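Local coordinates for synaptotagmin-1 (Arabidopsis thaliana, PDB 7AS6), which helps maintain plasma membrane integrity during freezing and osmotic stress, and is represented here by its C2A domain, which probably binds phospholipid and calcium, at residues A[28-33]-A[79-84]; A[19-24]-A[127-132]; A[73-78]-A[90-95]; A[33-38]-A[45-50]. All coordinates share one frame; numbering follows the deposited sequence.

Contact 1 of 4, residues A[28-33]-A[79-84]. With CD (cadmium ion), chain B.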
loop_
_atom_site.group_PDB
_atom_site.type_symbol
_atom_site.label_atom_id
_atom_site.label_comp_id
_atom_site.label_asym_id
_atom_site.label_seq_id
_atom_site.Cartn_x
_atom_site.Cartn_y
_atom_site.Cartn_z
ATOM N N GLY A 28 -16.182 -13.228 -3.081
ATOM C CA GLY A 28 -14.762 -13.200 -2.783
ATOM C C GLY A 28 -14.400 -12.119 -1.794
ATOM O O GLY A 28 -14.319 -12.376 -0.589
ATOM N N ALA A 29 -14.178 -10.903 -2.289
ATOM C CA ALA A 29 -13.824 -9.790 -1.420
ATOM C C ALA A 29 -14.059 -8.493 -2.171
ATOM O O ALA A 29 -14.277 -8.483 -3.383
ATOM C CB ALA A 29 -12.375 -9.883 -0.945
ATOM N N ASP A 30 -14.047 -7.397 -1.426
ATOM C CA ASP A 30 -14.186 -6.059 -1.988
ATOM C C ASP A 30 -13.001 -5.259 -1.489
ATOM O O ASP A 30 -13.120 -4.509 -0.511
ATOM C CB ASP A 30 -15.521 -5.433 -1.580
ATOM C CG ASP A 30 -16.703 -6.343 -1.879
ATOM O OD1 ASP A 30 -17.052 -6.559 -3.051
ATOM O OD2 ASP A 30 -17.323 -6.862 -0.944
ATOM N N PRO A 31 -11.832 -5.407 -2.115
ATOM C CA PRO A 31 -10.614 -4.866 -1.519
ATOM C C PRO A 31 -10.380 -3.395 -1.807
ATOM O O PRO A 31 -10.678 -2.875 -2.889
ATOM C CB PRO A 31 -9.503 -5.718 -2.146
ATOM C CG PRO A 31 -10.074 -6.220 -3.424
ATOM C CD PRO A 31 -11.525 -6.441 -3.126
ATOM N N PHE A 32 -9.826 -2.738 -0.791
ATOM C CA PHE A 32 -9.150 -1.458 -0.920
ATOM C C PHE A 32 -7.859 -1.509 -0.099
ATOM O O PHE A 32 -7.674 -2.395 0.739
ATOM C CB PHE A 32 -10.067 -0.319 -0.472
ATOM C CG PHE A 32 -10.443 -0.359 0.982
ATOM C CD1 PHE A 32 -11.493 -1.163 1.429
ATOM C CD2 PHE A 32 -9.781 0.445 1.898
ATOM C CE1 PHE A 32 -11.852 -1.171 2.764
ATOM C CE2 PHE A 32 -10.126 0.436 3.227
ATOM C CZ PHE A 32 -11.173 -0.361 3.665
ATOM N N VAL A 33 -6.944 -0.564 -0.348
ATOM C CA VAL A 33 -5.651 -0.537 0.341
ATOM C C VAL A 33 -5.522 0.752 1.149
ATOM O O VAL A 33 -5.820 1.838 0.642
ATOM C CB VAL A 33 -4.481 -0.669 -0.662
ATOM C CG1 VAL A 33 -3.143 -0.776 0.061
ATOM C CG2 VAL A 33 -4.695 -1.880 -1.565
ATOM N N TYR A 79 -7.766 -4.167 3.073
ATOM C CA TYR A 79 -9.004 -4.350 3.814
ATOM C C TYR A 79 -10.090 -4.808 2.864
ATOM O O TYR A 79 -10.040 -4.548 1.663
ATOM C CB TYR A 79 -9.484 -3.049 4.467
ATOM C CG TYR A 79 -8.685 -2.598 5.650
ATOM C CD1 TYR A 79 -9.131 -2.846 6.931
ATOM C CD2 TYR A 79 -7.487 -1.922 5.492
ATOM C CE1 TYR A 79 -8.413 -2.435 8.027
ATOM C CE2 TYR A 79 -6.755 -1.506 6.595
ATOM C CZ TYR A 79 -7.234 -1.765 7.860
ATOM O OH TYR A 79 -6.529 -1.364 8.975
ATOM N N ASP A 80 -11.092 -5.469 3.420
ATOM C CA ASP A 80 -12.324 -5.767 2.715
ATOM C C ASP A 80 -13.379 -4.733 3.065
ATOM O O ASP A 80 -13.662 -4.497 4.247
ATOM C CB ASP A 80 -12.866 -7.140 3.094
ATOM C CG ASP A 80 -14.254 -7.372 2.542
ATOM O OD1 ASP A 80 -14.324 -7.689 1.342
ATOM O OD2 ASP A 80 -15.274 -7.210 3.273
ATOM N N TRP A 81 -14.011 -4.173 2.056
ATOM C CA TRP A 81 -15.123 -3.266 2.313
ATOM C C TRP A 81 -16.426 -4.022 2.546
ATOM O O TRP A 81 -16.710 -5.024 1.897
ATOM C CB TRP A 81 -15.277 -2.321 1.130
ATOM C CG TRP A 81 -16.515 -1.465 1.113
ATOM C CD1 TRP A 81 -16.651 -0.221 1.649
ATOM C CD2 TRP A 81 -17.746 -1.747 0.437
ATOM N NE1 TRP A 81 -17.898 0.281 1.371
ATOM C CE2 TRP A 81 -18.584 -0.632 0.613
ATOM C CE3 TRP A 81 -18.215 -2.828 -0.311
ATOM C CZ2 TRP A 81 -19.870 -0.571 0.082
ATOM C CZ3 TRP A 81 -19.497 -2.771 -0.835
ATOM C CH2 TRP A 81 -20.312 -1.653 -0.631
ATOM N N GLU A 82 -17.232 -3.531 3.482
ATOM C CA GLU A 82 -18.634 -3.895 3.575
ATOM C C GLU A 82 -19.393 -2.615 3.850
ATOM O O GLU A 82 -18.859 -1.704 4.480
ATOM C CB GLU A 82 -18.918 -4.911 4.699
ATOM C CG GLU A 82 -18.517 -6.325 4.363
ATOM C CD GLU A 82 -19.364 -6.893 3.254
ATOM O OE1 GLU A 82 -20.555 -6.542 3.172
ATOM O OE2 GLU A 82 -18.851 -7.700 2.464
ATOM N N GLN A 83 -20.643 -2.539 3.402
ATOM C CA GLN A 83 -21.394 -1.328 3.719
ATOM C C GLN A 83 -21.672 -1.224 5.215
ATOM O O GLN A 83 -21.527 -0.144 5.804
ATOM C CB GLN A 83 -22.692 -1.257 2.923
ATOM C CG GLN A 83 -23.486 0.056 3.150
ATOM C CD GLN A 83 -22.760 1.344 2.707
ATOM O OE1 GLN A 83 -21.553 1.368 2.520
ATOM N NE2 GLN A 83 -23.523 2.427 2.547
ATOM N N VAL A 84 -22.039 -2.335 5.854
ATOM C CA VAL A 84 -22.337 -2.353 7.282
ATOM C C VAL A 84 -21.150 -2.935 8.041
ATOM O O VAL A 84 -20.701 -4.054 7.757
ATOM C CB VAL A 84 -23.611 -3.155 7.567
ATOM C CG1 VAL A 84 -23.973 -3.023 9.014
ATOM C CG2 VAL A 84 -24.744 -2.645 6.687
HETATM CD CD CD B . -16.795 -7.391 1.376
#
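At the metal-binding tip of the C2 domain, Asp30 and Asp80 converge on one cadmium ion. Asp80 grips the metal with both carboxylate oxygens, whereas Asp30 gives OD2 alone, 2.4 Å from the cadmium. Trp81 adds its carbonyl O and Glu82 its OE2, and Asp24 completes the site. Asp80 OD1 has a second partner: Asp30 N donates to it over 2.8 Å, nearly along the C-O axis. Asp30 OD1 instead takes Lys52 N, and Asp80 OD2 also takes Lys23 NZ. The acidic residues are those expected to hold calcium, as in other C2 domains whose loops cluster at one end of a beta sandwich. Strand 31-37 leaves one of these loops and strand 73-80 runs into the other, the two pairing antiparallel. Trp81 N prolongs their pairing with a bond of 2.7 Å to Asp30 O, close to straight at 172°. Phe32 CG stands between its backbone N and carbonyl carbon (chi1 64°). Tyr79 CB lies over one face of the Phe32 ring, 3.3 Å from Phe32 CZ. The two rings are nearly parallel, 15° apart, but barely overlap. Trp81 CA meets the edge of the Phe32 ring, and Asp30 CB the indole edge at Trp81 CE3.

Contact 2 of 4, residues A[19-24]-A[127-132]. With CD (cadmium ion), chain B.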
loop_
_atom_site.group_PDB
_atom_site.type_symbol
_atom_site.label_atom_id
_atom_site.label_comp_id
_atom_site.label_asym_id
_atom_site.label_seq_id
_atom_site.Cartn_x
_atom_site.Cartn_y
_atom_site.Cartn_z
ATOM N N GLY A 19 -4.305 -12.961 -6.039
ATOM C CA GLY A 19 -4.476 -14.129 -5.201
ATOM C C GLY A 19 -5.032 -13.861 -3.823
ATOM O O GLY A 19 -4.715 -14.601 -2.887
ATOM N N LEU A 20 -5.849 -12.822 -3.668
ATOM C CA LEU A 20 -6.460 -12.537 -2.376
ATOM C C LEU A 20 -7.359 -13.691 -1.943
ATOM O O LEU A 20 -7.946 -14.392 -2.772
ATOM C CB LEU A 20 -7.271 -11.243 -2.442
ATOM C CG LEU A 20 -6.493 -9.966 -2.740
ATOM C CD1 LEU A 20 -7.427 -8.777 -2.657
ATOM C CD2 LEU A 20 -5.337 -9.821 -1.759
ATOM N N ARG A 21 -7.438 -13.897 -0.629
ATOM C CA ARG A 21 -8.287 -14.939 -0.070
ATOM C C ARG A 21 -9.746 -14.545 -0.175
ATOM O O ARG A 21 -10.101 -13.375 -0.055
ATOM C CB ARG A 21 -7.959 -15.180 1.402
ATOM C CG ARG A 21 -6.534 -15.551 1.667
ATOM C CD ARG A 21 -6.387 -16.140 3.047
ATOM N NE ARG A 21 -7.293 -17.267 3.255
ATOM C CZ ARG A 21 -7.095 -18.492 2.776
ATOM N NH1 ARG A 21 -7.982 -19.453 3.028
ATOM N NH2 ARG A 21 -6.014 -18.757 2.045
ATOM N N LYS A 22 -10.609 -15.538 -0.354
ATOM C CA LYS A 22 -12.029 -15.269 -0.218
ATOM C C LYS A 22 -12.344 -14.913 1.227
ATOM O O LYS A 22 -11.834 -15.533 2.162
ATOM C CB LYS A 22 -12.856 -16.466 -0.658
ATOM C CG LYS A 22 -12.604 -16.888 -2.072
ATOM C CD LYS A 22 -13.717 -17.763 -2.581
ATOM C CE LYS A 22 -13.191 -18.692 -3.640
ATOM N NZ LYS A 22 -12.172 -19.593 -3.043
ATOM N N LYS A 23 -13.156 -13.902 1.400
ATOM C CA LYS A 23 -13.566 -13.406 2.708
ATOM C C LYS A 23 -15.081 -13.295 2.838
ATOM O O LYS A 23 -15.637 -13.680 3.877
ATOM C CB LYS A 23 -12.894 -12.039 2.974
ATOM C CG LYS A 23 -12.858 -11.601 4.433
ATOM C CD LYS A 23 -13.639 -10.296 4.659
ATOM C CE LYS A 23 -15.084 -10.548 5.105
ATOM N NZ LYS A 23 -15.763 -9.305 5.613
ATOM N N ASP A 24 -15.764 -12.792 1.810
ATOM C CA ASP A 24 -17.214 -12.681 1.809
ATOM C C ASP A 24 -17.862 -14.028 1.509
ATOM O O ASP A 24 -17.276 -14.896 0.850
ATOM C CB ASP A 24 -17.683 -11.658 0.768
ATOM C CG ASP A 24 -17.275 -10.234 1.108
ATOM O OD1 ASP A 24 -17.064 -9.961 2.314
ATOM O OD2 ASP A 24 -17.170 -9.389 0.170
ATOM N N LYS A 127 -1.544 -19.059 6.720
ATOM C CA LYS A 127 -2.189 -19.204 5.422
ATOM C C LYS A 127 -1.693 -18.137 4.441
ATOM O O LYS A 127 -1.328 -17.023 4.828
ATOM C CB LYS A 127 -3.712 -19.119 5.583
ATOM C CG LYS A 127 -4.203 -17.783 6.155
ATOM C CD LYS A 127 -5.678 -17.802 6.588
ATOM C CE LYS A 127 -6.190 -16.371 6.812
ATOM N NZ LYS A 127 -7.492 -16.249 7.548
ATOM N N TYR A 128 -1.668 -18.497 3.156
ATOM C CA TYR A 128 -1.267 -17.560 2.111
ATOM C C TYR A 128 -2.362 -16.525 1.883
ATOM O O TYR A 128 -3.547 -16.866 1.822
ATOM C CB TYR A 128 -0.977 -18.308 0.814
ATOM C CG TYR A 128 -0.651 -17.419 -0.364
ATOM C CD1 TYR A 128 0.556 -16.735 -0.424
ATOM C CD2 TYR A 128 -1.542 -17.275 -1.427
ATOM C CE1 TYR A 128 0.871 -15.925 -1.503
ATOM C CE2 TYR A 128 -1.238 -16.469 -2.513
ATOM C CZ TYR A 128 -0.025 -15.794 -2.548
ATOM O OH TYR A 128 0.299 -14.986 -3.625
ATOM N N ARG A 129 -1.968 -15.261 1.732
ATOM C CA ARG A 129 -2.935 -14.173 1.725
ATOM C C ARG A 129 -2.909 -13.339 0.451
ATOM O O ARG A 129 -3.641 -12.350 0.356
ATOM C CB ARG A 129 -2.713 -13.286 2.952
ATOM C CG ARG A 129 -3.079 -13.980 4.265
ATOM C CD ARG A 129 -2.931 -13.053 5.464
ATOM N NE ARG A 129 -3.008 -13.760 6.742
ATOM C CZ ARG A 129 -4.079 -13.786 7.534
ATOM N NH1 ARG A 129 -5.192 -13.142 7.191
ATOM N NH2 ARG A 129 -4.037 -14.460 8.677
ATOM N N GLY A 130 -2.124 -13.721 -0.543
ATOM C CA GLY A 130 -2.016 -12.953 -1.765
ATOM C C GLY A 130 -0.785 -12.065 -1.781
ATOM O O GLY A 130 -0.015 -11.966 -0.820
ATOM N N LYS A 131 -0.604 -11.409 -2.917
ATOM C CA LYS A 131 0.524 -10.518 -3.140
ATOM C C LYS A 131 -0.010 -9.140 -3.479
ATOM O O LYS A 131 -1.040 -9.017 -4.148
ATOM C CB LYS A 131 1.422 -11.029 -4.279
ATOM C CG LYS A 131 2.209 -12.273 -3.925
ATOM C CD LYS A 131 3.035 -12.776 -5.097
ATOM C CE LYS A 131 4.098 -13.771 -4.635
ATOM N NZ LYS A 131 3.508 -14.900 -3.867
ATOM N N LEU A 132 0.674 -8.105 -3.009
ATOM C CA LEU A 132 0.398 -6.741 -3.433
ATOM C C LEU A 132 1.573 -6.247 -4.259
ATOM O O LEU A 132 2.726 -6.433 -3.861
ATOM C CB LEU A 132 0.194 -5.819 -2.238
ATOM C CG LEU A 132 -0.258 -4.402 -2.572
ATOM C CD1 LEU A 132 -1.644 -4.412 -3.188
ATOM C CD2 LEU A 132 -0.217 -3.494 -1.344
HETATM CD CD CD B . -16.795 -7.391 1.376
HETATM O O HOH W 1 -6.182 -12.294 0.972
#
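Arg21 reaches over the chain at Lys127 and Tyr128 and presents its guanidinium in two ways. Its edge goes to a carbonyl: Arg21 NH2 donates to Tyr128 O over 3.1 Å, lying in the carbonyl plane, with the acceptor only 11° out of the guanidinium plane. One face goes to an aliphatic chain, Lys127 CD lying 3.7 Å from Arg21 NE as the two side chains pass at a slant. A bend at chi3 (54°) sets NE out of line with the rest of the Arg21 chain, and Arg21 CD also packs close to Tyr128 O. Between the two backbones one water accepts from Arg21 N and donates to Arg129 O, at 2.6 Å from each. Gly19 O lies 3.4 Å from Gly130 CA, an approach helped by the lack of a side chain there, and Leu20 CD2 packs on Arg129 O. The contact thus fastens the loop after strand 8-18, which carries the cadmium ligand Asp24, to the run entering strand 131-140 of the C2 sandwich. Arg21 NE and Lys127 NZ are 4.4 Å apart and both presumably charged. Their repulsion is probably eased by solvent and by the Tyr128 carbonyl, and this exposed corner is probably positive overall.

Contact 3 of 4, residues A[73-78]-A[90-95]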
loop_
_atom_site.group_PDB
_atom_site.type_symbol
_atom_site.label_atom_id
_atom_site.label_comp_id
_atom_site.label_asym_id
_atom_site.label_seq_id
_atom_site.Cartn_x
_atom_site.Cartn_y
_atom_site.Cartn_z
ATOM N N VAL A 73 9.339 3.993 6.734
ATOM C CA VAL A 73 8.812 2.835 6.027
ATOM C C VAL A 73 7.339 3.076 5.725
ATOM O O VAL A 73 6.628 3.745 6.483
ATOM C CB VAL A 73 9.006 1.523 6.827
ATOM C CG1 VAL A 73 10.414 1.447 7.407
ATOM C CG2 VAL A 73 8.013 1.423 7.928
ATOM N N LEU A 74 6.894 2.560 4.585
ATOM C CA LEU A 74 5.484 2.567 4.230
ATOM C C LEU A 74 4.833 1.306 4.767
ATOM O O LEU A 74 5.447 0.239 4.787
ATOM C CB LEU A 74 5.305 2.634 2.716
ATOM C CG LEU A 74 5.692 3.970 2.087
ATOM C CD1 LEU A 74 5.969 3.769 0.619
ATOM C CD2 LEU A 74 4.577 4.991 2.289
ATOM N N GLU A 75 3.589 1.425 5.202
ATOM C CA GLU A 75 2.794 0.267 5.581
ATOM C C GLU A 75 1.578 0.206 4.673
ATOM O O GLU A 75 0.823 1.176 4.584
ATOM C CB GLU A 75 2.375 0.360 7.037
ATOM C CG GLU A 75 1.863 -0.933 7.604
ATOM C CD GLU A 75 1.119 -0.715 8.908
ATOM O OE1 GLU A 75 0.046 -0.069 8.866
ATOM O OE2 GLU A 75 1.611 -1.170 9.967
ATOM N N PHE A 76 1.421 -0.908 3.966
ATOM C CA PHE A 76 0.249 -1.161 3.144
ATOM C C PHE A 76 -0.649 -2.172 3.841
ATOM O O PHE A 76 -0.180 -3.202 4.336
ATOM C CB PHE A 76 0.639 -1.696 1.775
ATOM C CG PHE A 76 1.592 -0.807 1.025
ATOM C CD1 PHE A 76 1.117 0.106 0.088
ATOM C CD2 PHE A 76 2.951 -0.874 1.266
ATOM C CE1 PHE A 76 2.000 0.945 -0.609
ATOM C CE2 PHE A 76 3.846 -0.038 0.580
ATOM C CZ PHE A 76 3.361 0.868 -0.365
ATOM N N SER A 77 -1.943 -1.892 3.870
ATOM C CA SER A 77 -2.891 -2.800 4.503
ATOM C C SER A 77 -4.066 -2.994 3.570
ATOM O O SER A 77 -4.695 -2.021 3.143
ATOM C CB SER A 77 -3.341 -2.259 5.848
ATOM O OG SER A 77 -2.219 -2.125 6.695
ATOM N N VAL A 78 -4.341 -4.233 3.230
ATOM C CA VAL A 78 -5.471 -4.544 2.381
ATOM C C VAL A 78 -6.663 -4.884 3.270
ATOM O O VAL A 78 -6.565 -5.741 4.158
ATOM C CB VAL A 78 -5.135 -5.694 1.422
ATOM C CG1 VAL A 78 -6.307 -5.942 0.495
ATOM C CG2 VAL A 78 -3.858 -5.357 0.620
ATOM N N MET A 90 -7.408 -7.722 5.571
ATOM C CA MET A 90 -7.134 -9.009 4.958
ATOM C C MET A 90 -5.663 -9.358 4.988
ATOM O O MET A 90 -5.323 -10.542 4.936
ATOM C CB MET A 90 -7.622 -9.033 3.510
ATOM C CG MET A 90 -9.118 -8.733 3.352
ATOM S SD MET A 90 -9.536 -8.739 1.590
ATOM C CE MET A 90 -9.371 -10.491 1.263
ATOM N N GLY A 91 -4.799 -8.362 5.096
ATOM C CA GLY A 91 -3.370 -8.595 5.095
ATOM C C GLY A 91 -2.622 -7.286 4.982
ATOM O O GLY A 91 -3.193 -6.225 4.699
ATOM N N MET A 92 -1.315 -7.373 5.188
ATOM C CA MET A 92 -0.519 -6.158 5.216
ATOM C C MET A 92 0.949 -6.508 5.025
ATOM O O MET A 92 1.355 -7.668 5.130
ATOM C CB MET A 92 -0.732 -5.422 6.528
ATOM C CG MET A 92 -0.405 -6.306 7.686
ATOM S SD MET A 92 0.760 -5.433 8.703
ATOM C CE MET A 92 -0.389 -4.292 9.480
ATOM N N ASN A 93 1.736 -5.477 4.730
ATOM C CA ASN A 93 3.188 -5.586 4.736
ATOM C C ASN A 93 3.799 -4.193 4.752
ATOM O O ASN A 93 3.109 -3.171 4.689
ATOM C CB ASN A 93 3.725 -6.382 3.547
ATOM C CG ASN A 93 4.913 -7.230 3.932
ATOM O OD1 ASN A 93 5.642 -6.897 4.868
ATOM N ND2 ASN A 93 5.096 -8.348 3.244
ATOM N N VAL A 94 5.117 -4.171 4.828
ATOM C CA VAL A 94 5.846 -2.939 5.042
ATOM C C VAL A 94 6.871 -2.799 3.924
ATOM O O VAL A 94 7.206 -3.765 3.236
ATOM C CB VAL A 94 6.491 -2.946 6.442
ATOM C CG1 VAL A 94 7.881 -3.513 6.395
ATOM C CG2 VAL A 94 6.465 -1.570 7.056
ATOM N N LEU A 95 7.341 -1.571 3.707
ATOM C CA LEU A 95 8.306 -1.320 2.636
ATOM C C LEU A 95 9.122 -0.090 3.000
ATOM O O LEU A 95 8.597 1.028 2.991
ATOM C CB LEU A 95 7.619 -1.133 1.287
ATOM C CG LEU A 95 8.556 -0.728 0.146
ATOM C CD1 LEU A 95 9.686 -1.728 0.008
ATOM C CD2 LEU A 95 7.810 -0.590 -1.178
#
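Met92 and Ser77 face each other in the antiparallel hairpin of strands 73-80 and 88-96, the latter an outermost strand of its sheet in the C2 beta sandwich. On the face shared with Ser77, Met92 CB lies 3.2 Å from Phe76 O and 3.6 Å from Ser77 OG. CG takes the cramped place between backbone N and carbonyl carbon (chi1 57°); the chain bends at chi2, which places SD, and again at chi3, which places CE. The tip, Met92 CE, turns toward the partner strand, 3.7 Å from Glu75 OE2 and also near Ser77 OG. Farther along the same face Val94 CG2 is tightly packed, 3.5 Å from Val73 CG2 and also close to Leu74 O. The face holding Leu74, Phe76, Val78 and Leu95 looks into the sandwich, where Phe76 touches Leu132 and Val134 of the opposing sheet. There Leu95 CB meets the edge of the Phe76 ring, 4.0 Å from CE2. Asn93 shares this face: its OD1 takes Val94 N, and its ND2 donates to Glu111 O. Paired backbone bonds join Leu74 to Leu95 and Phe76 to Asn93. At the end nearer the metal the regular pairing gives way to a classic beta bulge, in which Met90 and Gly91 both oppose Val78. Val78 O accepts two donors there, Met90 N at 2.6 Å and Gly91 N at 3.3 Å.

Contact 4 of 4, residues A[33-38]-A[45-50]. With EDO (1,2-ethanediol), chain G.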
loop_
_atom_site.group_PDB
_atom_site.type_symbol
_atom_site.label_atom_id
_atom_site.label_comp_id
_atom_site.label_asym_id
_atom_site.label_seq_id
_atom_site.Cartn_x
_atom_site.Cartn_y
_atom_site.Cartn_z
ATOM N N VAL A 33 -6.944 -0.564 -0.348
ATOM C CA VAL A 33 -5.651 -0.537 0.341
ATOM C C VAL A 33 -5.522 0.752 1.149
ATOM O O VAL A 33 -5.820 1.838 0.642
ATOM C CB VAL A 33 -4.481 -0.669 -0.662
ATOM C CG1 VAL A 33 -3.143 -0.776 0.061
ATOM C CG2 VAL A 33 -4.695 -1.880 -1.565
ATOM N N LYS A 34 -5.072 0.639 2.405
ATOM C CA LYS A 34 -4.635 1.803 3.176
ATOM C C LYS A 34 -3.110 1.898 3.140
ATOM O O LYS A 34 -2.406 0.887 3.252
ATOM C CB LYS A 34 -5.129 1.751 4.635
ATOM C CG LYS A 34 -6.647 1.915 4.786
ATOM C CD LYS A 34 -7.072 2.044 6.263
ATOM C CE LYS A 34 -8.606 2.086 6.417
ATOM N NZ LYS A 34 -9.080 2.049 7.843
ATOM N N ILE A 35 -2.593 3.108 2.953
ATOM C CA ILE A 35 -1.145 3.332 2.890
ATOM C C ILE A 35 -0.799 4.377 3.930
ATOM O O ILE A 35 -1.402 5.458 3.958
ATOM C CB ILE A 35 -0.663 3.783 1.501
ATOM C CG1 ILE A 35 -1.033 2.782 0.411
ATOM C CG2 ILE A 35 0.854 4.008 1.517
ATOM C CD1 ILE A 35 -2.345 3.109 -0.290
ATOM N N LYS A 36 0.148 4.050 4.795
ATOM C CA LYS A 36 0.621 4.964 5.821
ATOM C C LYS A 36 2.136 5.068 5.718
ATOM O O LYS A 36 2.812 4.102 5.357
ATOM C CB LYS A 36 0.208 4.477 7.218
ATOM C CG LYS A 36 0.481 5.454 8.349
ATOM C CD LYS A 36 -0.291 6.760 8.167
ATOM C CE LYS A 36 0.604 7.979 8.458
ATOM N NZ LYS A 36 1.312 8.522 7.236
ATOM N N LEU A 37 2.675 6.237 6.031
ATOM C CA LEU A 37 4.117 6.425 6.093
ATOM C C LEU A 37 4.519 6.643 7.545
ATOM O O LEU A 37 3.957 7.509 8.224
ATOM C CB LEU A 37 4.558 7.601 5.224
ATOM C CG LEU A 37 6.067 7.860 5.193
ATOM C CD1 LEU A 37 6.820 6.736 4.496
ATOM C CD2 LEU A 37 6.335 9.189 4.531
ATOM N N SER A 38 5.477 5.850 8.017
ATOM C CA SER A 38 5.876 5.918 9.414
ATOM C C SER A 38 6.456 7.286 9.737
ATOM O O SER A 38 6.943 8.008 8.861
ATOM C CB SER A 38 6.906 4.837 9.741
ATOM O OG SER A 38 8.096 5.015 8.988
ATOM N N LYS A 45 -3.747 7.257 3.586
ATOM C CA LYS A 45 -4.440 7.363 2.311
ATOM C C LYS A 45 -5.072 6.027 1.977
ATOM O O LYS A 45 -4.655 4.983 2.484
ATOM C CB LYS A 45 -3.473 7.736 1.184
ATOM C CG LYS A 45 -2.350 8.667 1.571
ATOM C CD LYS A 45 -2.823 10.099 1.591
ATOM C CE LYS A 45 -1.668 11.060 1.353
ATOM N NZ LYS A 45 -2.175 12.226 0.583
ATOM N N LYS A 46 -6.042 6.041 1.070
ATOM C CA LYS A 46 -6.565 4.762 0.633
ATOM C C LYS A 46 -6.925 4.783 -0.843
ATOM O O LYS A 46 -7.232 5.828 -1.422
ATOM C CB LYS A 46 -7.773 4.321 1.497
ATOM C CG LYS A 46 -8.995 5.203 1.450
ATOM C CD LYS A 46 -10.101 4.589 2.375
ATOM C CE LYS A 46 -11.493 5.205 2.138
ATOM N NZ LYS A 46 -12.597 4.466 2.868
ATOM N N THR A 47 -6.861 3.601 -1.446
ATOM C CA THR A 47 -7.362 3.402 -2.794
ATOM C C THR A 47 -8.878 3.269 -2.796
ATOM O O THR A 47 -9.534 3.168 -1.751
ATOM C CB THR A 47 -6.789 2.140 -3.431
ATOM O OG1 THR A 47 -7.448 1.008 -2.854
ATOM C CG2 THR A 47 -5.248 2.052 -3.232
ATOM N N THR A 48 -9.429 3.207 -4.002
ATOM C CA THR A 48 -10.833 2.916 -4.153
ATOM C C THR A 48 -11.110 1.464 -3.788
ATOM O O THR A 48 -10.202 0.627 -3.707
ATOM C CB THR A 48 -11.299 3.182 -5.581
ATOM O OG1 THR A 48 -10.509 2.399 -6.493
ATOM C CG2 THR A 48 -11.150 4.647 -5.909
ATOM N N VAL A 49 -12.386 1.190 -3.515
ATOM C CA VAL A 49 -12.880 -0.163 -3.283
ATOM C C VAL A 49 -13.109 -0.824 -4.629
ATOM O O VAL A 49 -13.793 -0.258 -5.484
ATOM C CB VAL A 49 -14.198 -0.123 -2.487
ATOM C CG1 VAL A 49 -14.850 -1.519 -2.457
ATOM C CG2 VAL A 49 -13.985 0.400 -1.060
ATOM N N LYS A 50 -12.566 -2.024 -4.825
ATOM C CA LYS A 50 -12.892 -2.822 -6.009
ATOM C C LYS A 50 -13.862 -3.937 -5.612
ATOM O O LYS A 50 -13.497 -4.829 -4.848
ATOM C CB LYS A 50 -11.641 -3.433 -6.635
ATOM C CG LYS A 50 -10.601 -2.434 -7.099
ATOM C CD LYS A 50 -11.076 -1.614 -8.287
ATOM C CE LYS A 50 -9.927 -0.668 -8.679
ATOM N NZ LYS A 50 -10.323 0.101 -9.882
HETATM C C1 EDO G . -11.647 -2.868 -11.696
HETATM O O1 EDO G . -10.697 -1.801 -11.934
HETATM C C2 EDO G . -11.078 -4.215 -12.134
HETATM O O2 EDO G . -9.902 -4.506 -11.364
#
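Between Val33 to Ile35 and Lys45 to Thr47 the flat groups that meet are peptide planes, not rings. Thr47 N comes to Val33 O in the carbonyl plane over 2.9 Å, and Lys45 N likewise reaches Ile35 O in plane. Ile35 N meets Lys45 O at 2.8 Å, tilted 25° from that carbonyl's plane. Val33 O also has Lys46 CA 3.0 Å away, in a bent CA-H...O contact. The regular pairing stops at Thr47, where a side chain takes over from the backbone. Thr47 OG1 sits between its own N and carbonyl carbon (chi1 75°), accepts from Val33 N over 3.0 Å and donates to Thr48 O. One hydroxyl therefore both satisfies the strand and pins the start of the following loop, consistent with a fixed rotation of this residue. The methyl Thr47 CG2 turns instead to Val33 CB, 3.8 Å away, the two side chains passing aslant. Lys34 and Lys46 extend from the same face of the sheet, Lys34 NZ lying 6.6 Å from Lys46 NZ. Each finds an aromatic partner: Lys34 makes a cation-pi contact with Tyr79, Lys46 with Phe32. Ile35 points to the other face, into the sandwich of this C2 domain, against Leu74 and Phe76. The short strand 45-46 thus forms a hairpin with strand 31-37 at the sheet margin, strand 73-80 pairs along the other side of 31-37, and Val14 of strand 8-18 packs against Val33, Ile35 and Thr47.

In the fold
Contacts 1, 3 and 4 run through one sheet of the sandwich: 45-46 pairs with 31-37, 31-37 with 73-80 and 73-80 with 88-96. Contacts 1 and 4 share Val33, and contact 3 joins contact 4 through Lys34 N, 2.8 Å from Ser77 O. Contacts 1 and 2, with centres 12 Å apart, meet at the cadmium ion, where Asp24 OD2 and Asp30 OD2 are 2.8 Å apart. Gly28 O and Lys23 N, also 2.8 Å apart, probably hydrogen-bond within the loop that carries Asp24 and Asp30. Met90, at the bulge of contact 3, lies next to the site, its side chain about 7 Å from the cadmium ion at the nearest atom: Met90 CE packs 3.8 Å from Ala29 CB and 3.3 Å from Arg21 O, touching contacts 1 and 2 together.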